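Local coordinates for protein ferritin light chain (Trichoplusia ni, PDB 1Z6O) that stores iron in a soluble, non-toxic form as the light subunit of a secreted 24-chain ferritin, where it probably facilitates nucleation of the ferrihydrite core, at residues Leu126-Ala129 with Leu130-Lys134. Numbering follows the deposited sequence.
Sequences LAKA and LDTQK
T132 reaches back one turn to K128 and A129 within helix 122-148, a long helix of the ferritin bundle. Its backbone N donates to K128 O, with T132 N 2.9 Å from K128 O, and Q133 N donates to A129 O at 3.0 Å. L130 N and D131 N bond in the same i to i+4 way to L126 O and A127 O. All four carbonyls are thus satisfied by the backbone alone.

The T132 hydroxyl adds a further polar group. Its chi1 of 58° swings OG1 back over the preceding turn, close to two carbonyls. T132 OG1 lies 3.0 Å from A129 O and 3.1 Å from K128 O. OG1 is also hydrogen-bonded to Y55 OH of helix 37-61. The methyl turns to the K128 side, where K128 NZ comes to 3.9 Å from T132 CG2. These two side chains cross at about a right angle.

The D131 chi1 of -68° lays the carboxylate back along the helix. D131 OD2 is 3.3 Å from A127 O; both are acceptors, so this is a close approach and not a bond. The carboxylate is satisfied across the subunit interface instead: OD1 accepts from C4 N and OD2 from Y5 N, both of another copy of this protein. Replaced by alanine, this position would probably leave those two amides without their acceptors and weaken the hold on the neighbour's N-terminal segment.

On the side facing helix 70-96, A129 packs on F76 and L126 on L75. The polar chemistry therefore implies two separate links: T132 ties the helix to its own bundle, and D131 ties it to the next subunit.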
ATOM      1  N   LEU A 126      21.104  48.922  -7.396  1.00 16.50           N
ATOM      2  CA  LEU A 126      21.783  47.972  -6.514  1.00 18.38           C
ATOM      3  C   LEU A 126      22.644  48.711  -5.492  1.00 19.17           C
ATOM      4  O   LEU A 126      22.739  48.291  -4.337  1.00 18.35           O
ATOM      5  CB  LEU A 126      22.671  47.020  -7.321  1.00 19.20           C
ATOM      6  CG  LEU A 126      21.973  46.025  -8.254  1.00 29.23           C
ATOM      7  CD1 LEU A 126      23.027  45.336  -9.113  1.00 34.00           C
ATOM      8  CD2 LEU A 126      21.205  45.007  -7.466  1.00 30.76           C
ATOM      9  N   ALA A 127      23.281  49.801  -5.919  1.00 16.31           N
ATOM     10  CA  ALA A 127      24.120  50.593  -5.016  1.00 18.83           C
ATOM     11  C   ALA A 127      23.276  51.165  -3.884  1.00 20.71           C
ATOM     12  O   ALA A 127      23.696  51.175  -2.725  1.00 19.33           O
ATOM     13  CB  ALA A 127      24.797  51.742  -5.782  1.00 18.56           C
ATOM     14  N   LYS A 128      22.089  51.663  -4.219  1.00 18.66           N
ATOM     15  CA  LYS A 128      21.204  52.226  -3.206  1.00 20.64           C
ATOM     16  C   LYS A 128      20.696  51.114  -2.291  1.00 19.42           C
ATOM     17  O   LYS A 128      20.567  51.314  -1.088  1.00 20.77           O
ATOM     18  CB  LYS A 128      20.008  52.934  -3.861  1.00 23.90           C
ATOM     19  CG  LYS A 128      19.207  53.826  -2.899  1.00 36.58           C
ATOM     20  CD  LYS A 128      20.059  55.027  -2.464  1.00 56.41           C
ATOM     21  CE  LYS A 128      19.238  56.192  -1.910  1.00 60.71           C
ATOM     22  NZ  LYS A 128      18.623  55.930  -0.575  1.00 68.43           N
ATOM     23  N   ALA A 129      20.387  49.947  -2.854  1.00 17.27           N
ATOM     24  CA  ALA A 129      19.920  48.838  -2.022  1.00 19.01           C
ATOM     25  C   ALA A 129      21.041  48.459  -1.042  1.00 18.80           C
ATOM     26  O   ALA A 129      20.798  48.222   0.145  1.00 17.53           O
ATOM     27  CB  ALA A 129      19.550  47.626  -2.894  1.00 17.36           C
ATOM     28  N   LEU A 130      22.272  48.405  -1.543  1.00 17.64           N
ATOM     29  CA  LEU A 130      23.413  48.060  -0.697  1.00 17.87           C
ATOM     30  C   LEU A 130      23.545  49.087   0.437  1.00 19.37           C
ATOM     31  O   LEU A 130      23.672  48.710   1.606  1.00 17.45           O
ATOM     32  CB  LEU A 130      24.705  48.019  -1.527  1.00 15.97           C
ATOM     33  CG  LEU A 130      26.020  47.763  -0.772  1.00 19.76           C
ATOM     34  CD1 LEU A 130      25.977  46.388  -0.081  1.00 16.29           C
ATOM     35  CD2 LEU A 130      27.193  47.819  -1.774  1.00 18.72           C
ATOM     36  N   ASP A 131      23.511  50.378   0.102  1.00 17.90           N
ATOM     37  CA  ASP A 131      23.616  51.427   1.124  1.00 18.94           C
ATOM     38  C   ASP A 131      22.501  51.355   2.168  1.00 20.25           C
ATOM     39  O   ASP A 131      22.752  51.512   3.363  1.00 17.16           O
ATOM     40  CB  ASP A 131      23.564  52.832   0.506  1.00 20.70           C
ATOM     41  CG  ASP A 131      24.791  53.160  -0.338  1.00 32.73           C
ATOM     42  OD1 ASP A 131      25.890  52.637  -0.052  1.00 29.99           O
ATOM     43  OD2 ASP A 131      24.652  53.968  -1.282  1.00 32.70           O
ATOM     44  N   THR A 132      21.263  51.146   1.729  1.00 16.18           N
ATOM     45  CA  THR A 132      20.165  51.092   2.692  1.00 17.89           C
ATOM     46  C   THR A 132      20.244  49.849   3.577  1.00 18.10           C
ATOM     47  O   THR A 132      19.842  49.901   4.738  1.00 17.39           O
ATOM     48  CB  THR A 132      18.770  51.164   1.999  1.00 22.34           C
ATOM     49  OG1 THR A 132      18.633  50.089   1.068  1.00 21.35           O
ATOM     50  CG2 THR A 132      18.611  52.487   1.264  1.00 22.73           C
ATOM     51  N   GLN A 133      20.754  48.735   3.053  1.00 16.03           N
ATOM     52  CA  GLN A 133      20.889  47.539   3.890  1.00 17.95           C
ATOM     53  C   GLN A 133      22.030  47.760   4.896  1.00 16.99           C
ATOM     54  O   GLN A 133      21.923  47.350   6.049  1.00 17.36           O
ATOM     55  CB  GLN A 133      21.132  46.284   3.031  1.00 17.49           C
ATOM     56  CG  GLN A 133      19.869  45.844   2.246  1.00 17.61           C
ATOM     57  CD  GLN A 133      18.775  45.302   3.161  1.00 25.25           C
ATOM     58  OE1 GLN A 133      17.610  45.719   3.104  1.00 26.73           O
ATOM     59  NE2 GLN A 133      19.146  44.367   4.002  1.00 17.88           N
ATOM     60  N   LYS A 134      23.111  48.419   4.477  1.00 16.07           N
ATOM     61  CA  LYS A 134      24.197  48.708   5.420  1.00 17.26           C
ATOM     62  C   LYS A 134      23.678  49.637   6.523  1.00 20.24           C
ATOM     63  O   LYS A 134      24.080  49.522   7.682  1.00 17.81           O
ATOM     64  CB  LYS A 134      25.385  49.381   4.723  1.00 16.86           C
ATOM     65  CG  LYS A 134      26.214  48.429   3.852  1.00 18.47           C
ATOM     66  CD  LYS A 134      27.490  49.129   3.342  1.00 17.60           C
ATOM     67  CE  LYS A 134      28.295  48.183   2.443  1.00 19.88           C
ATOM     68  NZ  LYS A 134      29.632  48.755   2.072  1.00 19.86           N
TER